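Local atomic coordinates of dally-like, isoform A (Drosophila melanogaster, PDB entry 6XTZ), a protein that is a GPI-anchored glypican, a cell-surface heparan sulfate proteoglycan that binds Wnt and Hedgehog proteins, its helical core binding O-palmitoleoyl serine and so probably shielding the Wnt lipid. Residues A[145-150]-A[184-189]; A[137-142]-A[192-197]; A[179-184]-A[312-317]; A[112-115]-A[120-123]. The protein carries 5 engineered substitutions. All coordinates share one frame; numbering follows the deposited sequence.

Interaction 1: residues A[145-150]-A[184-189]; sequences KFFNTL and DVPDKL. With O18 (O-palmitoleoyl serine), chain H.
Pro186, in the first turn of helix 185-216, rests on the ring of Phe147, which reaches over from helix 139-158. The proline CB stands above the centre of the aromatic ring, 3.4 Å from the Phe147 centroid and 8° off the ring normal, a well-aligned CH-pi contact. Pro186 CG drifts toward one side of the ring, 3.8 Å from Phe147 CD1. The opposite face is filled from its own helix by Phe146 CD2, 3.9 Å above the Phe147 plane, so that the ring is clamped on both sides. With CG anti to the carbonyl carbon (chi1 -73°), Phe147 is directed toward helix 185-216. Next in sequence, Asp187 turns to a different task, a salt bridge with Lys180. Leu189, one turn on, brings CD2 to the rim of the aromatic ring, 4.2 Å from Phe147 CZ. The same methyl lies 3.7 Å from C16, the terminal carbon of O-palmitoleoyl serine, and Phe146 CE2 meets that C16 at 3.9 Å, near the plane of its ring. With an alanine at the position of Phe147, Pro186 CB would probably lose its aromatic platform and Leu189 CD2 its neighbour at the ring edge. No hydrogen bond crosses the contact: the side chains meet carbon to carbon, a chemistry suited to receiving the end of an acyl chain.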
loop_
_atom_site.group_PDB
_atom_site.type_symbol
_atom_site.label_atom_id
_atom_site.label_comp_id
_atom_site.label_asym_id
_atom_site.label_seq_id
_atom_site.Cartn_x
_atom_site.Cartn_y
_atom_site.Cartn_z
ATOM N N LYS A 145 7.670 32.466 -2.415
ATOM C CA LYS A 145 8.233 33.278 -3.488
ATOM C C LYS A 145 7.160 33.726 -4.470
ATOM O O LYS A 145 7.299 34.780 -5.102
ATOM C CB LYS A 145 9.331 32.504 -4.219
ATOM C CG LYS A 145 10.545 32.184 -3.361
ATOM C CD LYS A 145 11.650 31.545 -4.185
ATOM C CE LYS A 145 12.897 31.311 -3.346
ATOM N NZ LYS A 145 13.993 30.688 -4.141
ATOM N N PHE A 146 6.088 32.944 -4.609
ATOM C CA PHE A 146 4.983 33.336 -5.477
ATOM C C PHE A 146 4.299 34.595 -4.957
ATOM O O PHE A 146 4.094 35.558 -5.704
ATOM C CB PHE A 146 3.987 32.183 -5.593
ATOM C CG PHE A 146 2.707 32.546 -6.286
ATOM C CD1 PHE A 146 2.675 32.745 -7.656
ATOM C CD2 PHE A 146 1.528 32.664 -5.568
ATOM C CE1 PHE A 146 1.493 33.070 -8.296
ATOM C CE2 PHE A 146 0.343 32.990 -6.202
ATOM C CZ PHE A 146 0.326 33.194 -7.568
ATOM N N PHE A 147 3.945 34.609 -3.671
ATOM C CA PHE A 147 3.279 35.779 -3.112
ATOM C C PHE A 147 4.243 36.943 -2.930
ATOM O O PHE A 147 3.825 38.104 -3.005
ATOM C CB PHE A 147 2.609 35.424 -1.785
ATOM C CG PHE A 147 1.378 34.581 -1.939
ATOM C CD1 PHE A 147 0.198 35.138 -2.406
ATOM C CD2 PHE A 147 1.398 33.233 -1.621
ATOM C CE1 PHE A 147 -0.939 34.367 -2.551
ATOM C CE2 PHE A 147 0.265 32.456 -1.766
ATOM C CZ PHE A 147 -0.904 33.022 -2.232
ATOM N N ASN A 148 5.526 36.659 -2.694
ATOM C CA ASN A 148 6.514 37.731 -2.612
ATOM C C ASN A 148 6.585 38.508 -3.920
ATOM O O ASN A 148 6.657 39.743 -3.915
ATOM C CB ASN A 148 7.886 37.161 -2.252
ATOM C CG ASN A 148 8.949 38.236 -2.127
ATOM O OD1 ASN A 148 9.611 38.588 -3.104
ATOM N ND2 ASN A 148 9.117 38.763 -0.921
ATOM N N THR A 149 6.567 37.799 -5.052
ATOM C CA THR A 149 6.520 38.470 -6.346
ATOM C C THR A 149 5.236 39.276 -6.495
ATOM O O THR A 149 5.256 40.402 -7.007
ATOM C CB THR A 149 6.651 37.446 -7.473
ATOM O OG1 THR A 149 7.905 36.765 -7.356
ATOM C CG2 THR A 149 6.579 38.125 -8.831
ATOM N N LEU A 150 4.110 38.721 -6.041
ATOM C CA LEU A 150 2.861 39.475 -6.049
ATOM C C LEU A 150 2.936 40.677 -5.115
ATOM O O LEU A 150 2.382 41.741 -5.415
ATOM C CB LEU A 150 1.694 38.567 -5.661
ATOM C CG LEU A 150 0.869 37.953 -6.795
ATOM C CD1 LEU A 150 1.760 37.268 -7.815
ATOM C CD2 LEU A 150 -0.154 36.976 -6.237
ATOM N N ASP A 184 -3.690 37.327 6.256
ATOM C CA ASP A 184 -3.303 35.930 6.402
ATOM C C ASP A 184 -3.810 35.054 5.261
ATOM O O ASP A 184 -3.680 33.829 5.330
ATOM C CB ASP A 184 -3.799 35.384 7.745
ATOM C CG ASP A 184 -5.306 35.505 7.911
ATOM O OD1 ASP A 184 -5.987 35.962 6.969
ATOM O OD2 ASP A 184 -5.813 35.141 8.992
ATOM N N VAL A 185 -4.389 35.657 4.220
ATOM C CA VAL A 185 -4.932 34.868 3.110
ATOM C C VAL A 185 -3.840 34.112 2.361
ATOM O O VAL A 185 -4.034 32.908 2.091
ATOM C CB VAL A 185 -5.774 35.765 2.190
ATOM C CG1 VAL A 185 -6.245 34.993 0.967
ATOM C CG2 VAL A 185 -6.960 36.336 2.952
ATOM N N PRO A 186 -2.705 34.711 1.987
ATOM C CA PRO A 186 -1.670 33.922 1.296
ATOM C C PRO A 186 -1.118 32.778 2.128
ATOM O O PRO A 186 -0.924 31.674 1.603
ATOM C CB PRO A 186 -0.588 34.964 0.982
ATOM C CG PRO A 186 -1.320 36.255 0.931
ATOM C CD PRO A 186 -2.363 36.149 1.997
ATOM N N ASP A 187 -0.857 33.010 3.417
ATOM C CA ASP A 187 -0.303 31.955 4.260
ATOM C C ASP A 187 -1.292 30.811 4.439
ATOM O O ASP A 187 -0.907 29.637 4.384
ATOM C CB ASP A 187 0.110 32.527 5.616
ATOM C CG ASP A 187 1.300 33.462 5.514
ATOM O OD1 ASP A 187 2.165 33.234 4.642
ATOM O OD2 ASP A 187 1.368 34.426 6.305
ATOM N N LYS A 188 -2.571 31.128 4.657
ATOM C CA LYS A 188 -3.571 30.074 4.791
ATOM C C LYS A 188 -3.726 29.297 3.492
ATOM O O LYS A 188 -3.898 28.072 3.507
ATOM C CB LYS A 188 -4.911 30.667 5.225
ATOM C CG LYS A 188 -4.956 31.128 6.675
ATOM C CD LYS A 188 -6.318 31.710 7.021
ATOM C CE LYS A 188 -6.424 32.038 8.501
ATOM N NZ LYS A 188 -6.329 30.823 9.352
ATOM N N LEU A 189 -3.659 29.989 2.353
ATOM C CA LEU A 189 -3.807 29.313 1.070
ATOM C C LEU A 189 -2.570 28.488 0.734
ATOM O O LEU A 189 -2.681 27.397 0.164
ATOM C CB LEU A 189 -4.089 30.337 -0.029
ATOM C CG LEU A 189 -4.420 29.796 -1.420
ATOM C CD1 LEU A 189 -5.675 28.939 -1.381
ATOM C CD2 LEU A 189 -4.583 30.940 -2.406
HETATM C CA O18 H . -13.909 20.095 -11.083
HETATM C CB O18 H . -13.033 21.065 -11.860
HETATM C C1 O18 H . -11.539 22.773 -11.185
HETATM C C2 O18 H . -10.419 23.120 -10.251
HETATM C C3 O18 H . -9.327 22.061 -10.187
HETATM C C4 O18 H . -8.093 22.540 -9.437
HETATM C C5 O18 H . -6.921 21.573 -9.477
HETATM C C6 O18 H . -5.644 22.132 -8.867
HETATM C C7 O18 H . -5.121 23.379 -9.559
HETATM C C8 O18 H . -3.861 23.962 -8.924
HETATM C C9 O18 H . -4.077 24.468 -7.532
HETATM C C10 O18 H . -4.051 25.730 -7.150
HETATM C C11 O18 H . -3.807 26.917 -8.028
HETATM C C12 O18 H . -3.456 28.182 -7.249
HETATM C C13 O18 H . -3.299 29.418 -8.122
HETATM C C14 O18 H . -2.894 30.673 -7.363
HETATM C C15 O18 H . -3.880 31.107 -6.297
HETATM C C16 O18 H . -3.495 32.407 -5.626
HETATM C C O18 H . -13.004 18.874 -10.927
HETATM N N O18 H . -14.293 20.635 -9.790
HETATM O OG O18 H . -11.962 21.521 -11.002
HETATM O O11 O18 H . -12.006 23.521 -12.001
HETATM O O O18 H . -13.412 17.754 -11.222
#

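Interaction 2: residues A[137-142]-A[192-197]; sequences VDLLEV and QIKRSF
Phe197, whose CB touches Leu139 across the contact, gives its backbone N to Ile193 O at 3.0 Å. The same carbonyl oxygen also lies in the plane of the Phe197 ring, at its edge; the ring stands out from its helix while CB faces Leu139. There Leu139 CD1 comes in crosswise, 3.7 Å from Phe197 CB. Lys194 fills the middle of the interface with the aliphatic part of its chain: CB is 3.7 Å from Leu140 CD2, and CG is 3.8 Å from Leu139 CB. A bend at chi2 (-101°) then leads the chain away from the two leucines, and NZ ends in a weak hydrogen bond to Gly539 O near the end of the modelled chain. Both leucines thus touch CB and CG of the lysine, while its amino group ends away from them. Their helix has only just begun. Asp138 is its N-cap, and OD1 accepts a weak but fairly straight bond from Glu141 N (3.4 Å, 163°), while a bound glycerol, probably from the crystallisation liquor, bonds to Leu139 N. Behind the interface Leu139 leans on Tyr131 of helix 118-134. On the lipid side Ile193 touches O-palmitoleoyl serine, and the Phe197 side chain lies about 4 Å from it at the nearest atoms. The arrangement is that of a capped helix start packed on the first half of a longer helix, within the all-helical glypican core that encloses the acyl chain.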
loop_
_atom_site.group_PDB
_atom_site.type_symbol
_atom_site.label_atom_id
_atom_site.label_comp_id
_atom_site.label_asym_id
_atom_site.label_seq_id
_atom_site.Cartn_x
_atom_site.Cartn_y
_atom_site.Cartn_z
ATOM N N VAL A 137 10.359 19.358 -5.082
ATOM C CA VAL A 137 9.941 20.753 -4.996
ATOM C C VAL A 137 9.585 21.062 -3.548
ATOM O O VAL A 137 8.828 20.319 -2.917
ATOM C CB VAL A 137 8.741 21.059 -5.915
ATOM C CG1 VAL A 137 8.195 22.454 -5.633
ATOM C CG2 VAL A 137 9.130 20.929 -7.382
ATOM N N ASP A 138 10.132 22.157 -3.022
ATOM C CA ASP A 138 9.747 22.674 -1.710
ATOM C C ASP A 138 8.519 23.553 -1.919
ATOM O O ASP A 138 8.631 24.701 -2.353
ATOM C CB ASP A 138 10.899 23.447 -1.075
ATOM C CG ASP A 138 10.661 23.766 0.392
ATOM O OD1 ASP A 138 9.489 23.809 0.823
ATOM O OD2 ASP A 138 11.654 23.981 1.118
ATOM N N LEU A 139 7.339 23.009 -1.606
ATOM C CA LEU A 139 6.091 23.686 -1.952
ATOM C C LEU A 139 5.946 25.008 -1.207
ATOM O O LEU A 139 5.621 26.038 -1.809
ATOM C CB LEU A 139 4.903 22.770 -1.665
ATOM C CG LEU A 139 4.760 21.568 -2.602
ATOM C CD1 LEU A 139 3.641 20.652 -2.137
ATOM C CD2 LEU A 139 4.520 22.035 -4.031
ATOM N N LEU A 140 6.177 24.999 0.108
ATOM C CA LEU A 140 6.045 26.229 0.885
ATOM C C LEU A 140 7.030 27.289 0.413
ATOM O O LEU A 140 6.701 28.481 0.376
ATOM C CB LEU A 140 6.238 25.938 2.372
ATOM C CG LEU A 140 5.124 25.144 3.056
ATOM C CD1 LEU A 140 5.365 25.075 4.555
ATOM C CD2 LEU A 140 3.767 25.762 2.754
ATOM N N GLU A 141 8.243 26.874 0.042
ATOM C CA GLU A 141 9.219 27.822 -0.484
ATOM C C GLU A 141 8.745 28.429 -1.800
ATOM O O GLU A 141 8.858 29.643 -2.010
ATOM C CB GLU A 141 10.570 27.129 -0.663
ATOM C CG GLU A 141 11.627 27.972 -1.350
ATOM C CD GLU A 141 12.912 27.205 -1.591
ATOM O OE1 GLU A 141 13.246 26.328 -0.766
ATOM O OE2 GLU A 141 13.585 27.470 -2.610
ATOM N N VAL A 142 8.203 27.602 -2.695
ATOM C CA VAL A 142 7.713 28.113 -3.972
ATOM C C VAL A 142 6.487 28.996 -3.760
ATOM O O VAL A 142 6.319 30.020 -4.435
ATOM C CB VAL A 142 7.419 26.947 -4.934
ATOM C CG1 VAL A 142 6.812 27.461 -6.228
ATOM C CG2 VAL A 142 8.694 26.168 -5.223
ATOM N N GLN A 192 -2.746 25.182 2.776
ATOM C CA GLN A 192 -3.784 24.281 2.286
ATOM C C GLN A 192 -3.422 23.689 0.931
ATOM O O GLN A 192 -3.774 22.537 0.648
ATOM C CB GLN A 192 -5.124 25.013 2.216
ATOM C CG GLN A 192 -5.678 25.395 3.582
ATOM C CD GLN A 192 -6.950 26.218 3.494
ATOM O OE1 GLN A 192 -7.536 26.366 2.421
ATOM N NE2 GLN A 192 -7.381 26.761 4.625
ATOM N N ILE A 193 -2.721 24.447 0.086
ATOM C CA ILE A 193 -2.248 23.898 -1.181
ATOM C C ILE A 193 -1.134 22.886 -0.940
ATOM O O ILE A 193 -1.121 21.801 -1.535
ATOM C CB ILE A 193 -1.792 25.029 -2.118
ATOM C CG1 ILE A 193 -2.994 25.847 -2.600
ATOM C CG2 ILE A 193 -1.018 24.469 -3.304
ATOM C CD1 ILE A 193 -2.621 26.995 -3.510
ATOM N N LYS A 194 -0.188 23.220 -0.060
ATOM C CA LYS A 194 0.923 22.316 0.219
ATOM C C LYS A 194 0.426 21.002 0.806
ATOM O O LYS A 194 0.829 19.920 0.363
ATOM C CB LYS A 194 1.921 22.995 1.160
ATOM C CG LYS A 194 3.097 22.122 1.581
ATOM C CD LYS A 194 2.900 21.563 2.983
ATOM C CE LYS A 194 4.136 20.835 3.467
ATOM N NZ LYS A 194 3.923 20.230 4.815
ATOM N N ARG A 195 -0.455 21.076 1.808
ATOM C CA ARG A 195 -1.017 19.859 2.389
ATOM C C ARG A 195 -1.720 19.018 1.334
ATOM O O ARG A 195 -1.599 17.787 1.326
ATOM C CB ARG A 195 -1.995 20.209 3.509
ATOM C CG ARG A 195 -1.375 20.809 4.753
ATOM C CD ARG A 195 -2.479 21.343 5.648
ATOM N NE ARG A 195 -2.011 21.714 6.978
ATOM C CZ ARG A 195 -2.798 22.211 7.925
ATOM N NH1 ARG A 195 -4.089 22.392 7.683
ATOM N NH2 ARG A 195 -2.300 22.521 9.114
ATOM N N SER A 196 -2.461 19.666 0.433
ATOM C CA SER A 196 -3.230 18.935 -0.568
ATOM C C SER A 196 -2.315 18.197 -1.537
ATOM O O SER A 196 -2.547 17.026 -1.855
ATOM C CB SER A 196 -4.152 19.895 -1.319
ATOM O OG SER A 196 -5.032 19.186 -2.173
ATOM N N PHE A 197 -1.263 18.867 -2.014
ATOM C CA PHE A 197 -0.379 18.246 -2.996
ATOM C C PHE A 197 0.480 17.154 -2.370
ATOM O O PHE A 197 0.766 16.138 -3.015
ATOM C CB PHE A 197 0.494 19.309 -3.661
ATOM C CG PHE A 197 -0.133 19.925 -4.877
ATOM C CD1 PHE A 197 -1.040 20.966 -4.755
ATOM C CD2 PHE A 197 0.179 19.457 -6.143
ATOM C CE1 PHE A 197 -1.622 21.529 -5.875
ATOM C CE2 PHE A 197 -0.399 20.019 -7.267
ATOM C CZ PHE A 197 -1.300 21.054 -7.132
#

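Interaction 3: residues A[179-184]-A[312-317]; sequences LKPFGD and QDITNR
Leu179 and Pro181 lean on Ile314 from a loop whose residues Lys180 to Gly183 form a type I beta turn, ahead of helix 185-216; Ile314 belongs to helix 296-322. The isoleucine sends its longer branch out, CG1 anti to the backbone N (chi1 -172°), and CD1 slips between the two loop residues, 3.5 Å from Pro181 CG and 3.7 Å from Leu179 CD1. That leucine methyl also packs against the branch farther back, 3.6 Å from Ile314 CG1. The other methyl, Leu179 CD2, sits over one face of the Arg317 guanidinium, 3.3 Å above its plane and offset toward the rim on the side of NE and NH1, with NH1 at 3.5 Å. The extended arginine chain runs past it, with CD also touching. An alanine in place of Leu179 would take away both methyls, which would probably open a gap beside Ile314 and leave the guanidinium of Arg317 free to swing at the surface. Farther out, Met176 of helix 169-176 touches both Pro181 and Ile314, and Tyr151 of helix 139-158 backs Pro181. Tyr151 also meets Phe182 edge-to-face, and Phe182 O accepts from Asn306 ND2, a second tie between the loop and helix 296-322. The turn itself closes through Gly183 N, 3.2 Å from Lys180 O, at backbone angles (78°/-143°) where a CB on Gly183 would jam against the carbonyl oxygen of Phe182.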
loop_
_atom_site.group_PDB
_atom_site.type_symbol
_atom_site.label_atom_id
_atom_site.label_comp_id
_atom_site.label_asym_id
_atom_site.label_seq_id
_atom_site.Cartn_x
_atom_site.Cartn_y
_atom_site.Cartn_z
ATOM N N LEU A 179 6.402 41.320 5.820
ATOM C CA LEU A 179 5.137 42.034 5.787
ATOM C C LEU A 179 4.026 41.130 5.261
ATOM O O LEU A 179 4.272 40.134 4.578
ATOM C CB LEU A 179 5.251 43.289 4.921
ATOM C CG LEU A 179 6.263 44.329 5.404
ATOM C CD1 LEU A 179 6.421 45.452 4.391
ATOM C CD2 LEU A 179 5.854 44.880 6.762
ATOM N N LYS A 180 2.788 41.492 5.592
ATOM C CA LYS A 180 1.603 40.725 5.208
ATOM C C LYS A 180 0.605 41.654 4.528
ATOM O O LYS A 180 -0.417 42.026 5.116
ATOM C CB LYS A 180 0.978 40.041 6.424
ATOM C CG LYS A 180 1.923 39.109 7.167
ATOM C CD LYS A 180 2.437 38.003 6.257
ATOM C CE LYS A 180 3.428 37.106 6.982
ATOM N NZ LYS A 180 4.062 36.123 6.062
ATOM N N PRO A 181 0.866 42.037 3.275
ATOM C CA PRO A 181 -0.011 43.017 2.611
ATOM C C PRO A 181 -1.437 42.530 2.421
ATOM O O PRO A 181 -2.368 43.346 2.454
ATOM C CB PRO A 181 0.683 43.256 1.260
ATOM C CG PRO A 181 2.075 42.726 1.423
ATOM C CD PRO A 181 1.978 41.612 2.408
ATOM N N PHE A 182 -1.639 41.230 2.217
ATOM C CA PHE A 182 -2.965 40.669 1.994
ATOM C C PHE A 182 -3.568 40.062 3.254
ATOM O O PHE A 182 -4.575 39.355 3.167
ATOM C CB PHE A 182 -2.914 39.608 0.891
ATOM C CG PHE A 182 -2.357 40.107 -0.414
ATOM C CD1 PHE A 182 -2.505 41.432 -0.790
ATOM C CD2 PHE A 182 -1.687 39.243 -1.268
ATOM C CE1 PHE A 182 -1.993 41.886 -1.990
ATOM C CE2 PHE A 182 -1.174 39.693 -2.471
ATOM C CZ PHE A 182 -1.327 41.016 -2.832
ATOM N N GLY A 183 -2.981 40.321 4.420
ATOM C CA GLY A 183 -3.415 39.661 5.634
ATOM C C GLY A 183 -2.884 38.245 5.723
ATOM O O GLY A 183 -1.752 37.978 5.308
ATOM N N ASP A 184 -3.690 37.327 6.256
ATOM C CA ASP A 184 -3.303 35.930 6.402
ATOM C C ASP A 184 -3.810 35.054 5.261
ATOM O O ASP A 184 -3.680 33.829 5.330
ATOM C CB ASP A 184 -3.799 35.384 7.745
ATOM C CG ASP A 184 -5.306 35.505 7.911
ATOM O OD1 ASP A 184 -5.987 35.962 6.969
ATOM O OD2 ASP A 184 -5.813 35.141 8.992
ATOM N N GLN A 312 -1.957 52.037 2.603
ATOM C CA GLN A 312 -1.309 53.280 3.006
ATOM C C GLN A 312 -0.334 53.055 4.155
ATOM O O GLN A 312 0.647 53.795 4.286
ATOM C CB GLN A 312 -2.361 54.319 3.395
ATOM C CG GLN A 312 -3.282 54.727 2.255
ATOM C CD GLN A 312 -4.384 55.666 2.704
ATOM O OE1 GLN A 312 -4.661 55.791 3.897
ATOM N NE2 GLN A 312 -5.019 56.333 1.747
ATOM N N ASP A 313 -0.583 52.044 4.988
ATOM C CA ASP A 313 0.307 51.763 6.108
ATOM C C ASP A 313 1.571 51.042 5.651
ATOM O O ASP A 313 2.653 51.272 6.204
ATOM C CB ASP A 313 -0.428 50.936 7.164
ATOM C CG ASP A 313 0.356 50.807 8.458
ATOM O OD1 ASP A 313 1.319 51.577 8.656
ATOM O OD2 ASP A 313 0.008 49.932 9.278
ATOM N N ILE A 314 1.459 50.175 4.645
ATOM C CA ILE A 314 2.623 49.402 4.225
ATOM C C ILE A 314 3.502 50.198 3.265
ATOM O O ILE A 314 4.729 50.051 3.283
ATOM C CB ILE A 314 2.192 48.058 3.612
ATOM C CG1 ILE A 314 3.416 47.179 3.362
ATOM C CG2 ILE A 314 1.420 48.265 2.316
ATOM C CD1 ILE A 314 3.094 45.861 2.719
ATOM N N THR A 315 2.911 51.054 2.425
ATOM C CA THR A 315 3.713 51.843 1.499
ATOM C C THR A 315 4.618 52.831 2.222
ATOM O O THR A 315 5.639 53.242 1.661
ATOM C CB THR A 315 2.812 52.585 0.506
ATOM O OG1 THR A 315 3.622 53.214 -0.495
ATOM C CG2 THR A 315 1.984 53.646 1.216
ATOM N N ASN A 316 4.270 53.214 3.452
ATOM C CA ASN A 316 5.157 54.047 4.253
ATOM C C ASN A 316 6.231 53.219 4.946
ATOM O O ASN A 316 7.359 53.695 5.115
ATOM C CB ASN A 316 4.352 54.835 5.290
ATOM C CG ASN A 316 3.413 55.847 4.656
ATOM O OD1 ASN A 316 3.760 56.507 3.676
ATOM N ND2 ASN A 316 2.215 55.972 5.216
ATOM N N ARG A 317 5.905 51.988 5.344
ATOM C CA ARG A 317 6.896 51.136 5.993
ATOM C C ARG A 317 7.919 50.609 4.995
ATOM O O ARG A 317 9.054 50.299 5.378
ATOM C CB ARG A 317 6.199 49.980 6.714
ATOM C CG ARG A 317 7.107 49.164 7.619
ATOM C CD ARG A 317 6.311 48.148 8.425
ATOM N NE ARG A 317 7.175 47.264 9.200
ATOM C CZ ARG A 317 6.733 46.279 9.976
ATOM N NH1 ARG A 317 5.430 46.052 10.086
ATOM N NH2 ARG A 317 7.591 45.522 10.645
#

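Interaction 4: residues A[112-115]-A[120-123]; sequences VIYE and VFSD
Tyr114 and Phe121 make this contact by themselves, ring against ring. The tight spot is Tyr114 CE1, which lies over one face of the phenylalanine, 3.5 Å above its plane and off-centre, with Phe121 CD1 at 3.5 Å and Phe121 CE1 at 3.7 Å from it. The rings are inclined at 52° with centroids 5.1 Å apart, an oblique pairing that is neither a stack nor a T. The tyrosine gets there because CG is anti to the backbone N (chi1 165°), which turns the ring toward Phe121. Away from CE1 the contact soon thins out: Tyr114 OH stands 4.0 Å from Phe121 CB, and even the closest CA atoms, those of Tyr114 and Phe121, are 9.3 Å apart. Val112, Ile113 and Glu115 are exposed to solvent, so the short helix 112-116 turns inward here through its one buried ring. Other aromatic groups extend the tight side. Phe106 of helix 51-110 meets Tyr114 edge-to-face, and Phe121 makes an edge-to-face pair with Phe146, a residue of the lipid pocket; the Phe121 side chain comes to about 4 Å of O-palmitoleoyl serine, nearest atoms. The pairing belongs to the turn of a helical hairpin, where the short helix 112-116 links helix 51-110 to helix 118-134, set beside the pocket that holds the palmitoleoyl chain.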
loop_
_atom_site.group_PDB
_atom_site.type_symbol
_atom_site.label_atom_id
_atom_site.label_comp_id
_atom_site.label_asym_id
_atom_site.label_seq_id
_atom_site.Cartn_x
_atom_site.Cartn_y
_atom_site.Cartn_z
ATOM N N VAL A 112 -5.815 42.310 -19.620
ATOM C CA VAL A 112 -4.392 42.372 -19.943
ATOM C C VAL A 112 -3.542 42.508 -18.684
ATOM O O VAL A 112 -2.381 42.082 -18.666
ATOM C CB VAL A 112 -4.141 43.523 -20.940
ATOM C CG1 VAL A 112 -2.660 43.686 -21.241
ATOM C CG2 VAL A 112 -4.914 43.276 -22.229
ATOM N N ILE A 113 -4.094 43.080 -17.610
ATOM C CA ILE A 113 -3.319 43.217 -16.380
ATOM C C ILE A 113 -2.957 41.849 -15.811
ATOM O O ILE A 113 -1.912 41.694 -15.168
ATOM C CB ILE A 113 -4.077 44.081 -15.351
ATOM C CG1 ILE A 113 -3.174 44.405 -14.159
ATOM C CG2 ILE A 113 -5.332 43.377 -14.870
ATOM C CD1 ILE A 113 -3.802 45.336 -13.145
ATOM N N TYR A 114 -3.795 40.836 -16.045
ATOM C CA TYR A 114 -3.422 39.482 -15.649
ATOM C C TYR A 114 -2.484 38.851 -16.669
ATOM O O TYR A 114 -1.456 38.272 -16.303
ATOM C CB TYR A 114 -4.664 38.610 -15.466
ATOM C CG TYR A 114 -4.339 37.130 -15.411
ATOM C CD1 TYR A 114 -3.834 36.553 -14.253
ATOM C CD2 TYR A 114 -4.528 36.314 -16.519
ATOM C CE1 TYR A 114 -3.527 35.203 -14.201
ATOM C CE2 TYR A 114 -4.223 34.966 -16.476
ATOM C CZ TYR A 114 -3.725 34.416 -15.315
ATOM O OH TYR A 114 -3.424 33.074 -15.271
ATOM N N GLU A 115 -2.831 38.952 -17.956
ATOM C CA GLU A 115 -2.005 38.359 -19.005
ATOM C C GLU A 115 -0.596 38.936 -18.999
ATOM O O GLU A 115 0.357 38.256 -19.397
ATOM C CB GLU A 115 -2.672 38.569 -20.366
ATOM C CG GLU A 115 -2.038 37.798 -21.512
ATOM C CD GLU A 115 -2.840 37.898 -22.795
ATOM O OE1 GLU A 115 -4.031 38.265 -22.726
ATOM O OE2 GLU A 115 -2.280 37.610 -23.873
ATOM N N VAL A 120 3.858 34.647 -13.842
ATOM C CA VAL A 120 3.980 34.357 -12.415
ATOM C C VAL A 120 3.098 33.174 -12.039
ATOM O O VAL A 120 3.462 32.349 -11.193
ATOM C CB VAL A 120 3.638 35.605 -11.579
ATOM C CG1 VAL A 120 3.863 35.332 -10.100
ATOM C CG2 VAL A 120 4.463 36.797 -12.035
ATOM N N PHE A 121 1.931 33.064 -12.676
ATOM C CA PHE A 121 1.009 31.978 -12.365
ATOM C C PHE A 121 1.388 30.693 -13.094
ATOM O O PHE A 121 1.244 29.599 -12.536
ATOM C CB PHE A 121 -0.421 32.394 -12.707
ATOM C CG PHE A 121 -0.932 33.540 -11.879
ATOM C CD1 PHE A 121 -0.674 34.852 -12.249
ATOM C CD2 PHE A 121 -1.667 33.306 -10.730
ATOM C CE1 PHE A 121 -1.143 35.907 -11.489
ATOM C CE2 PHE A 121 -2.140 34.357 -9.966
ATOM C CZ PHE A 121 -1.877 35.659 -10.345
ATOM N N SER A 122 1.872 30.801 -14.334
ATOM C CA SER A 122 2.290 29.604 -15.055
ATOM C C SER A 122 3.541 28.990 -14.440
ATOM O O SER A 122 3.683 27.763 -14.428
ATOM C CB SER A 122 2.523 29.924 -16.533
ATOM O OG SER A 122 3.648 30.767 -16.708
ATOM N N ASP A 123 4.451 29.819 -13.921
ATOM C CA ASP A 123 5.626 29.285 -13.238
ATOM C C ASP A 123 5.232 28.535 -11.973
ATOM O O ASP A 123 5.849 27.520 -11.629
ATOM C CB ASP A 123 6.606 30.411 -12.908
ATOM C CG ASP A 123 7.241 31.014 -14.144
ATOM O OD1 ASP A 123 7.288 30.327 -15.185
ATOM O OD2 ASP A 123 7.695 32.176 -14.074
#

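How the interactions relate
Interactions 1 and 2 join the same two helices, 139-158 and 185-216, at successive points with centres 12 Å apart, and both are buried. Interaction 1 is aromatic and meets the terminal carbon of the acyl chain, whereas interaction 2, also beside the lipid, is aliphatic, with a lysine stem at its middle. Interaction 3 fixes the loop leading into helix 185-216 to helix 296-322. Its heart is buried but it runs out to an exposed arginine, and the Lys180-Asp187 salt bridge connects it with interaction 1. Interaction 4 is smaller and only partly buried, yet Phe121 and Val120 pack on Phe146, continuing the aromatic cluster. No hydrogen bond crosses any of the four.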